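Local coordinates for putative HMP/thiamine permease protein YkoE (Bacillus subtilis, PDB 5EDL) that probably carries thiamine or its hydroxymethylpyrimidine precursor across the cell membrane as the substrate-binding S component of an energy-coupling factor transporter, at residues V19-F24 / F48-I53; M57-G62 / K107-P112; V123-Y128 / V148-S153. All coordinates share one frame; numbering follows the deposited sequence.

Contacts 1 and 3 are buried and lie beside the thiamine site, whereas contact 2 is at the surface, where two loops between membrane helices meet. Contacts 1 and 2 share helix 49-58, one near its start and the other at its end; contacts 2 and 3 likewise share helix 111-132. Contacts 1 and 3 touch directly, Phe48 CZ lying 3.7 Å from Ser125 OG. The chemistry follows the setting: in each buried contact a polar side chain of the pocket, Tyr21 or Arg150, crosses to the other segment and hydrogen-bonds there, while contact 2 rests on the flat overlap of Arg59 with Tyr109 and a bridging water.

Contact 1 of 3, residues V19-F24 / F48-I53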
loop_
_atom_site.group_PDB
_atom_site.type_symbol
_atom_site.label_atom_id
_atom_site.label_comp_id
_atom_site.label_asym_id
_atom_site.label_seq_id
_atom_site.Cartn_x
_atom_site.Cartn_y
_atom_site.Cartn_z
ATOM N N VAL A 19 2.992 -12.058 3.535
ATOM C CA VAL A 19 3.523 -13.174 2.773
ATOM C C VAL A 19 3.931 -12.732 1.365
ATOM O O VAL A 19 5.008 -13.080 0.890
ATOM C CB VAL A 19 2.507 -14.328 2.683
ATOM C CG1 VAL A 19 3.031 -15.427 1.764
ATOM C CG2 VAL A 19 2.211 -14.891 4.073
ATOM N N VAL A 20 3.082 -11.939 0.718
ATOM C CA VAL A 20 3.409 -11.394 -0.599
ATOM C C VAL A 20 4.645 -10.496 -0.549
ATOM O O VAL A 20 5.545 -10.613 -1.388
ATOM C CB VAL A 20 2.239 -10.574 -1.186
ATOM C CG1 VAL A 20 2.625 -10.009 -2.569
ATOM C CG2 VAL A 20 0.980 -11.406 -1.258
ATOM N N TYR A 21 4.667 -9.584 0.422
ATOM C CA TYR A 21 5.808 -8.699 0.648
ATOM C C TYR A 21 7.121 -9.494 0.747
ATOM O O TYR A 21 8.134 -9.113 0.174
ATOM C CB TYR A 21 5.629 -7.882 1.936
ATOM C CG TYR A 21 4.634 -6.736 1.866
ATOM C CD1 TYR A 21 3.772 -6.588 0.786
ATOM C CD2 TYR A 21 4.578 -5.796 2.882
ATOM C CE1 TYR A 21 2.880 -5.530 0.724
ATOM C CE2 TYR A 21 3.699 -4.740 2.832
ATOM C CZ TYR A 21 2.858 -4.611 1.754
ATOM O OH TYR A 21 2.000 -3.561 1.724
ATOM N N LEU A 22 7.095 -10.585 1.500
ATOM C CA LEU A 22 8.307 -11.365 1.737
ATOM C C LEU A 22 8.827 -11.995 0.441
ATOM O O LEU A 22 10.035 -12.025 0.191
ATOM C CB LEU A 22 8.048 -12.452 2.783
ATOM C CG LEU A 22 9.243 -13.343 3.149
ATOM C CD1 LEU A 22 10.421 -12.507 3.643
ATOM C CD2 LEU A 22 8.838 -14.374 4.196
ATOM N N LEU A 23 7.904 -12.509 -0.363
ATOM C CA LEU A 23 8.233 -13.092 -1.658
ATOM C C LEU A 23 8.905 -12.055 -2.559
ATOM O O LEU A 23 9.954 -12.316 -3.154
ATOM C CB LEU A 23 6.972 -13.649 -2.329
ATOM C CG LEU A 23 7.035 -13.921 -3.834
ATOM C CD1 LEU A 23 8.139 -14.908 -4.169
ATOM C CD2 LEU A 23 5.687 -14.440 -4.347
ATOM N N PHE A 24 8.309 -10.868 -2.635
ATOM C CA PHE A 24 8.865 -9.797 -3.461
ATOM C C PHE A 24 10.179 -9.267 -2.919
ATOM O O PHE A 24 11.039 -8.839 -3.685
ATOM C CB PHE A 24 7.857 -8.658 -3.609
ATOM C CG PHE A 24 6.881 -8.881 -4.719
ATOM C CD1 PHE A 24 7.141 -8.399 -5.990
ATOM C CD2 PHE A 24 5.724 -9.598 -4.507
ATOM C CE1 PHE A 24 6.258 -8.619 -7.020
ATOM C CE2 PHE A 24 4.835 -9.811 -5.535
ATOM C CZ PHE A 24 5.114 -9.326 -6.798
ATOM N N PHE A 48 3.716 -1.203 -0.837
ATOM C CA PHE A 48 2.789 -0.215 -0.251
ATOM C C PHE A 48 1.308 -0.612 -0.358
ATOM O O PHE A 48 0.436 0.089 0.168
ATOM C CB PHE A 48 2.902 1.162 -0.919
ATOM C CG PHE A 48 4.300 1.616 -1.216
ATOM C CD1 PHE A 48 5.361 1.290 -0.388
ATOM C CD2 PHE A 48 4.539 2.396 -2.338
ATOM C CE1 PHE A 48 6.648 1.733 -0.683
ATOM C CE2 PHE A 48 5.813 2.844 -2.644
ATOM C CZ PHE A 48 6.878 2.511 -1.814
ATOM N N ILE A 49 1.017 -1.693 -1.067
ATOM C CA ILE A 49 -0.365 -1.962 -1.466
ATOM C C ILE A 49 -1.311 -2.126 -0.264
ATOM O O ILE A 49 -2.460 -1.726 -0.332
ATOM C CB ILE A 49 -0.461 -3.221 -2.378
ATOM C CG1 ILE A 49 -1.847 -3.277 -3.036
ATOM C CG2 ILE A 49 -0.162 -4.491 -1.591
ATOM C CD1 ILE A 49 -1.941 -4.263 -4.179
ATOM N N VAL A 50 -0.802 -2.667 0.843
ATOM C CA VAL A 50 -1.606 -2.860 2.045
ATOM C C VAL A 50 -2.203 -1.534 2.528
ATOM O O VAL A 50 -3.357 -1.487 2.930
ATOM C CB VAL A 50 -0.771 -3.514 3.177
ATOM C CG1 VAL A 50 -1.440 -3.346 4.525
ATOM C CG2 VAL A 50 -0.547 -4.976 2.873
ATOM N N SER A 51 -1.427 -0.459 2.454
ATOM C CA SER A 51 -1.901 0.838 2.916
ATOM C C SER A 51 -3.111 1.292 2.120
ATOM O O SER A 51 -4.071 1.789 2.678
ATOM C CB SER A 51 -0.799 1.893 2.824
ATOM O OG SER A 51 0.149 1.714 3.854
ATOM N N VAL A 52 -3.049 1.108 0.810
ATOM C CA VAL A 52 -4.115 1.562 -0.057
ATOM C C VAL A 52 -5.369 0.703 0.163
ATOM O O VAL A 52 -6.464 1.230 0.258
ATOM C CB VAL A 52 -3.677 1.534 -1.539
ATOM C CG1 VAL A 52 -4.886 1.675 -2.472
ATOM C CG2 VAL A 52 -2.662 2.646 -1.801
ATOM N N ILE A 53 -5.179 -0.610 0.268
ATOM C CA ILE A 53 -6.274 -1.558 0.462
ATOM C C ILE A 53 -7.032 -1.248 1.753
ATOM O O ILE A 53 -8.242 -1.044 1.731
ATOM C CB ILE A 53 -5.746 -3.026 0.482
ATOM C CG1 ILE A 53 -5.192 -3.402 -0.909
ATOM C CG2 ILE A 53 -6.844 -4.003 0.975
ATOM C CD1 ILE A 53 -4.513 -4.770 -0.994
#
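Phe48 meets the phenol of Tyr21 through its backbone, its carbonyl C lying 3.7 Å from Tyr21 OH, while its CB points away from 19-24. At Ile49 the CG2 methyl comes up to the edge of the tyrosine ring, close to the ring plane and 4.0 Å from Tyr21 CE1. The rest of that side chain leads off in another direction, since CG1 stands anti to the backbone N (chi1 -167°). Val50 makes the polar link: its backbone N donates to Tyr21 OH over 3.1 Å with an N-H...O angle of 156°. This amide lies in the first turn of the helix, where the phenol oxygen makes use of it. Val50 also packs its CG2 methyl obliquely on the ring, 3.6 Å from Tyr21 CZ, next to the bonded oxygen. The hydroxyl is thus gripped by the Val50 amide and by Glu68, a second residue of the thiamine pocket, which probably holds the phenol end in place; the Tyr21 side chain touches the bound vitamin. Trp47 adds an edge-to-face ring contact to Tyr21. Around this junction, helix 63-77 lies against Tyr21 through Ala71 and Glu75, Phe17 of helix 4-35 touches both Ile49 and Val50, and helix 140-170 covers Phe48 and Ile49 with Ala158 and Leu161.

Contact 2 of 3, residues M57-G62 / K107-P112; sequences MIRKPG and KAYSLP
Arg59 lays its aliphatic chain over one face of the Tyr109 ring, the guanidinium passing on over Tyr109 CB. Arg59 CG sits above the ring centre in a CH-pi contact, 3.7 Å from the centroid of the Tyr109 ring and 10° off its normal. Beyond it, Arg59 CD rests 3.6 Å from Tyr109 CD2. The two side chains run antiparallel, with guanidinium and ring planes 3° apart, an overlap made possible by the extended run of the arginine from CG to NE. Arg59 stands where helix 49-58 ends, the first residue to leave the helix, with positive phi (64°). Its turn leads toward Gly62, the N-cap of helix 63-77, and Tyr109 lies just before Ser110, the N-cap of helix 111-132, so the CH-pi contact joins two interhelical loops at the surface. At the far end of the ring, a water near the ring plane donates to Tyr109 OH and to Lys60 O, 2.9 Å from each. Replacing Tyr109 with an alanine would probably leave one flank of the Arg59 chain uncovered and the bridging water without one of its two acceptors. The phenol OH is also bonded to Trp106 O, and at the other end of the overlap Arg59 NE meets Tyr56 O while NH2 forms a salt bridge with Glu183 of helix 179-192.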
loop_
_atom_site.group_PDB
_atom_site.type_symbol
_atom_site.label_atom_id
_atom_site.label_comp_id
_atom_site.label_asym_id
_atom_site.label_seq_id
_atom_site.Cartn_x
_atom_site.Cartn_y
_atom_site.Cartn_z
ATOM N N MET A 57 -10.766 0.336 1.741
ATOM C CA MET A 57 -11.812 -0.544 2.265
ATOM C C MET A 57 -12.509 0.044 3.481
ATOM O O MET A 57 -13.728 0.020 3.564
ATOM C CB MET A 57 -11.253 -1.916 2.653
ATOM C CG MET A 57 -10.903 -2.841 1.497
ATOM S SD MET A 57 -10.400 -4.462 2.155
ATOM C CE MET A 57 -11.148 -4.360 3.792
ATOM N N ILE A 58 -11.724 0.557 4.426
ATOM C CA ILE A 58 -12.240 0.885 5.749
ATOM C C ILE A 58 -12.576 2.367 5.879
ATOM O O ILE A 58 -13.573 2.729 6.500
ATOM C CB ILE A 58 -11.232 0.471 6.842
ATOM C CG1 ILE A 58 -11.075 -1.052 6.838
ATOM C CG2 ILE A 58 -11.672 0.999 8.202
ATOM C CD1 ILE A 58 -9.955 -1.565 7.723
ATOM N N ARG A 59 -11.732 3.205 5.282
ATOM C CA ARG A 59 -11.993 4.632 5.126
ATOM C C ARG A 59 -12.072 5.362 6.467
ATOM O O ARG A 59 -12.908 6.232 6.660
ATOM C CB ARG A 59 -13.279 4.843 4.304
ATOM C CG ARG A 59 -13.179 4.191 2.920
ATOM C CD ARG A 59 -14.288 4.577 1.939
ATOM N NE ARG A 59 -13.987 3.997 0.632
ATOM C CZ ARG A 59 -14.713 4.149 -0.463
ATOM N NH1 ARG A 59 -15.831 4.859 -0.439
ATOM N NH2 ARG A 59 -14.321 3.572 -1.590
ATOM N N LYS A 60 -11.176 5.006 7.384
ATOM C CA LYS A 60 -11.089 5.672 8.669
ATOM C C LYS A 60 -9.615 6.000 8.962
ATOM O O LYS A 60 -8.722 5.370 8.415
ATOM C CB LYS A 60 -11.702 4.803 9.767
ATOM C CG LYS A 60 -13.186 4.516 9.533
ATOM C CD LYS A 60 -13.835 3.751 10.655
ATOM C CE LYS A 60 -15.346 3.599 10.395
ATOM N NZ LYS A 60 -16.001 2.705 11.376
ATOM N N PRO A 61 -9.376 7.014 9.795
ATOM C CA PRO A 61 -8.014 7.502 10.014
ATOM C C PRO A 61 -7.123 6.423 10.615
ATOM O O PRO A 61 -7.553 5.668 11.477
ATOM C CB PRO A 61 -8.204 8.670 10.990
ATOM C CG PRO A 61 -9.658 9.089 10.813
ATOM C CD PRO A 61 -10.387 7.812 10.519
ATOM N N GLY A 62 -5.892 6.357 10.139
ATOM C CA GLY A 62 -4.929 5.407 10.658
ATOM C C GLY A 62 -4.866 4.091 9.911
ATOM O O GLY A 62 -3.971 3.289 10.165
ATOM N N LYS A 107 -11.728 11.515 3.647
ATOM C CA LYS A 107 -13.020 11.573 2.957
ATOM C C LYS A 107 -12.925 11.344 1.449
ATOM O O LYS A 107 -13.938 11.396 0.764
ATOM C CB LYS A 107 -13.687 12.935 3.187
ATOM C CG LYS A 107 -14.137 13.206 4.603
ATOM C CD LYS A 107 -14.539 14.673 4.763
ATOM C CE LYS A 107 -15.525 15.097 3.689
ATOM N NZ LYS A 107 -16.006 16.498 3.876
ATOM N N ALA A 108 -11.718 11.144 0.929
ATOM C CA ALA A 108 -11.519 11.026 -0.518
ATOM C C ALA A 108 -10.833 9.718 -0.909
ATOM O O ALA A 108 -9.699 9.445 -0.491
ATOM C CB ALA A 108 -10.711 12.201 -1.032
ATOM N N TYR A 109 -11.504 8.918 -1.731
ATOM C CA TYR A 109 -10.955 7.618 -2.099
ATOM C C TYR A 109 -11.022 7.357 -3.601
ATOM O O TYR A 109 -10.954 6.216 -4.045
ATOM C CB TYR A 109 -11.663 6.523 -1.289
ATOM C CG TYR A 109 -11.408 6.731 0.185
ATOM C CD1 TYR A 109 -10.242 6.267 0.776
ATOM C CD2 TYR A 109 -12.290 7.467 0.966
ATOM C CE1 TYR A 109 -9.982 6.487 2.103
ATOM C CE2 TYR A 109 -12.034 7.705 2.300
ATOM C CZ TYR A 109 -10.880 7.202 2.868
ATOM O OH TYR A 109 -10.608 7.423 4.197
ATOM N N SER A 110 -11.095 8.435 -4.379
ATOM C CA SER A 110 -10.991 8.339 -5.828
ATOM C C SER A 110 -9.587 7.830 -6.215
ATOM O O SER A 110 -8.641 7.923 -5.431
ATOM C CB SER A 110 -11.277 9.695 -6.489
ATOM O OG SER A 110 -10.200 10.599 -6.276
ATOM N N LEU A 111 -9.471 7.289 -7.424
ATOM C CA LEU A 111 -8.225 6.680 -7.884
ATOM C C LEU A 111 -7.011 7.618 -7.795
ATOM O O LEU A 111 -5.945 7.195 -7.361
ATOM C CB LEU A 111 -8.374 6.181 -9.319
ATOM C CG LEU A 111 -7.127 5.502 -9.899
ATOM C CD1 LEU A 111 -6.730 4.303 -9.049
ATOM C CD2 LEU A 111 -7.372 5.080 -11.360
ATOM N N PRO A 112 -7.168 8.880 -8.218
ATOM C CA PRO A 112 -6.060 9.838 -8.115
ATOM C C PRO A 112 -5.553 9.997 -6.677
ATOM O O PRO A 112 -4.344 10.151 -6.485
ATOM C CB PRO A 112 -6.678 11.145 -8.621
ATOM C CG PRO A 112 -7.809 10.706 -9.508
ATOM C CD PRO A 112 -8.356 9.477 -8.859
HETATM O O HOH W 1 -8.407 6.041 5.587
#

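Contact 3 of 3, residues V123-Y128 / V148-S153. With MPG ([(Z)-octadec-9-enyl] (2R)-2,3-bis(oxidanyl)propanoate), chain D.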
loop_
_atom_site.group_PDB
_atom_site.type_symbol
_atom_site.label_atom_id
_atom_site.label_comp_id
_atom_site.label_asym_id
_atom_site.label_seq_id
_atom_site.Cartn_x
_atom_site.Cartn_y
_atom_site.Cartn_z
ATOM N N VAL A 123 7.840 8.444 -1.916
ATOM C CA VAL A 123 8.676 9.537 -1.457
ATOM C C VAL A 123 9.277 9.266 -0.071
ATOM O O VAL A 123 10.483 9.471 0.146
ATOM C CB VAL A 123 7.886 10.861 -1.425
ATOM C CG1 VAL A 123 8.692 11.949 -0.733
ATOM C CG2 VAL A 123 7.506 11.291 -2.841
ATOM N N ALA A 124 8.443 8.813 0.864
ATOM C CA ALA A 124 8.899 8.551 2.229
ATOM C C ALA A 124 9.981 7.457 2.271
ATOM O O ALA A 124 10.968 7.576 2.998
ATOM C CB ALA A 124 7.726 8.160 3.114
ATOM N N SER A 125 9.777 6.389 1.503
ATOM C CA SER A 125 10.742 5.308 1.478
ATOM C C SER A 125 12.016 5.784 0.796
ATOM O O SER A 125 13.089 5.331 1.139
ATOM C CB SER A 125 10.184 4.057 0.779
ATOM O OG SER A 125 9.826 4.324 -0.563
ATOM N N PHE A 126 11.905 6.702 -0.160
ATOM C CA PHE A 126 13.113 7.193 -0.832
ATOM C C PHE A 126 13.959 8.013 0.156
ATOM O O PHE A 126 15.181 7.892 0.202
ATOM C CB PHE A 126 12.756 8.014 -2.077
ATOM C CG PHE A 126 13.777 7.919 -3.172
ATOM C CD1 PHE A 126 13.723 6.889 -4.103
ATOM C CD2 PHE A 126 14.806 8.840 -3.261
ATOM C CE1 PHE A 126 14.660 6.794 -5.109
ATOM C CE2 PHE A 126 15.758 8.745 -4.273
ATOM C CZ PHE A 126 15.682 7.724 -5.198
ATOM N N ILE A 127 13.291 8.819 0.974
ATOM C CA ILE A 127 13.978 9.543 2.035
ATOM C C ILE A 127 14.701 8.571 2.962
ATOM O O ILE A 127 15.890 8.756 3.258
ATOM C CB ILE A 127 13.000 10.393 2.859
ATOM C CG1 ILE A 127 12.430 11.520 1.991
ATOM C CG2 ILE A 127 13.698 10.917 4.113
ATOM C CD1 ILE A 127 11.349 12.342 2.679
ATOM N N TYR A 128 13.981 7.535 3.400
ATOM C CA TYR A 128 14.552 6.494 4.247
ATOM C C TYR A 128 15.831 5.908 3.622
ATOM O O TYR A 128 16.853 5.765 4.295
ATOM C CB TYR A 128 13.529 5.377 4.492
ATOM C CG TYR A 128 14.093 4.148 5.178
ATOM C CD1 TYR A 128 14.659 3.112 4.441
ATOM C CD2 TYR A 128 14.063 4.023 6.555
ATOM C CE1 TYR A 128 15.184 1.978 5.064
ATOM C CE2 TYR A 128 14.578 2.892 7.192
ATOM C CZ TYR A 128 15.138 1.873 6.436
ATOM O OH TYR A 128 15.656 0.754 7.056
ATOM N N VAL A 148 11.631 8.464 -10.013
ATOM C CA VAL A 148 10.561 8.521 -10.991
ATOM C C VAL A 148 9.918 7.141 -11.170
ATOM O O VAL A 148 8.688 7.011 -11.135
ATOM C CB VAL A 148 11.060 9.050 -12.344
ATOM C CG1 VAL A 148 10.044 8.769 -13.423
ATOM C CG2 VAL A 148 11.345 10.551 -12.248
ATOM N N ILE A 149 10.750 6.116 -11.359
ATOM C CA ILE A 149 10.256 4.746 -11.449
ATOM C C ILE A 149 9.489 4.355 -10.183
ATOM O O ILE A 149 8.412 3.766 -10.261
ATOM C CB ILE A 149 11.391 3.728 -11.678
ATOM C CG1 ILE A 149 12.139 4.040 -12.984
ATOM C CG2 ILE A 149 10.824 2.311 -11.699
ATOM C CD1 ILE A 149 13.395 3.174 -13.216
ATOM N N ARG A 150 10.030 4.684 -9.015
ATOM C CA ARG A 150 9.342 4.317 -7.781
ATOM C C ARG A 150 8.014 5.073 -7.634
ATOM O O ARG A 150 7.045 4.523 -7.107
ATOM C CB ARG A 150 10.207 4.560 -6.544
ATOM C CG ARG A 150 9.650 3.842 -5.290
ATOM C CD ARG A 150 10.498 4.080 -4.030
ATOM N NE ARG A 150 11.862 3.557 -4.169
ATOM C CZ ARG A 150 12.752 3.512 -3.182
ATOM N NH1 ARG A 150 12.432 3.953 -1.971
ATOM N NH2 ARG A 150 13.967 3.020 -3.408
ATOM N N LEU A 151 7.973 6.322 -8.087
ATOM C CA LEU A 151 6.729 7.087 -8.040
ATOM C C LEU A 151 5.660 6.437 -8.930
ATOM O O LEU A 151 4.506 6.281 -8.527
ATOM C CB LEU A 151 6.972 8.537 -8.454
ATOM C CG LEU A 151 7.645 9.439 -7.409
ATOM C CD1 LEU A 151 8.176 10.712 -8.042
ATOM C CD2 LEU A 151 6.671 9.771 -6.288
ATOM N N ILE A 152 6.051 6.034 -10.133
ATOM C CA ILE A 152 5.108 5.396 -11.042
ATOM C C ILE A 152 4.621 4.059 -10.486
ATOM O O ILE A 152 3.427 3.734 -10.557
ATOM C CB ILE A 152 5.733 5.190 -12.431
ATOM C CG1 ILE A 152 6.039 6.555 -13.063
ATOM C CG2 ILE A 152 4.802 4.373 -13.317
ATOM C CD1 ILE A 152 6.802 6.474 -14.330
ATOM N N SER A 153 5.553 3.297 -9.925
ATOM C CA SER A 153 5.253 1.989 -9.360
ATOM C C SER A 153 4.320 2.118 -8.148
ATOM O O SER A 153 3.418 1.306 -7.965
ATOM C CB SER A 153 6.550 1.253 -8.960
ATOM O OG SER A 153 6.267 -0.004 -8.358
HETATM C C2 MPG D . 14.220 8.130 8.951
HETATM C C3 MPG D . 13.561 8.513 7.641
HETATM C C4 MPG D . 12.469 9.526 7.908
HETATM C C5 MPG D . 11.608 9.764 6.682
HETATM C C6 MPG D . 10.420 10.606 7.100
HETATM C C7 MPG D . 9.669 11.136 5.892
HETATM C C8 MPG D . 8.386 10.356 5.670
HETATM C C9 MPG D . 7.187 11.102 6.219
HETATM C C10 MPG D . 6.312 11.701 5.381
HETATM C C11 MPG D . 6.511 11.640 3.878
HETATM C C12 MPG D . 6.117 12.958 3.244
HETATM C C13 MPG D . 5.510 12.710 1.881
HETATM O O1 MPG D . 15.280 6.131 9.751
HETATM C C1 MPG D . 15.283 7.084 8.708
HETATM C CXD MPG D . 16.809 4.402 10.829
HETATM O O2 MPG D . 16.114 4.304 12.049
HETATM C C21 MPG D . 18.289 4.211 11.087
HETATM O O3 MPG D . 18.561 2.850 11.346
HETATM O O4 MPG D . 17.491 6.535 10.059
HETATM C CX3 MPG D . 16.565 5.760 10.196
#
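Helices 111-132 and 140-170 pass here in roughly antiparallel fashion, their local axes 10.3 Å apart at 144°, with Val123 and Leu151 nearest in the backbone. Between them the side chain of Arg150 spans most of the gap. It leaves its helix with CG anti to the backbone N and bends at chi3, which brings NH1 to Ser125 OG at 3.0 Å. This bond is somewhat bent (147°), the serine oxygen lying a little out of the guanidinium plane; Ser125 OG is also bonded to Ser121 O, its stronger partner. Phe126 covers one face of the same group: its CD1 stands over the centre, 3.6 Å from Arg150 CZ, and the ring is inclined by 61°, so a ring carbon rather than the flat ring meets the guanidinium. At the start of 123-128, Val123 CG2 and Leu151 CD2 make an apolar contact at 3.9 Å. Arg150 belongs to the thiamine pocket and touches the bound vitamin; salt bridges to Glu41 and Asp129 probably balance its charge and help hold its head in place. On another side of helix 111-132 a lipid chain runs along Ala124, whose CB is 3.4 Å from MPG C8, and along Ile127. Leu143, Met146 and Leu147 touch Phe126 from earlier in Arg150's own helix, while Val92 and Gln93 of helix 85-103 pack on Ala124 and Ser125.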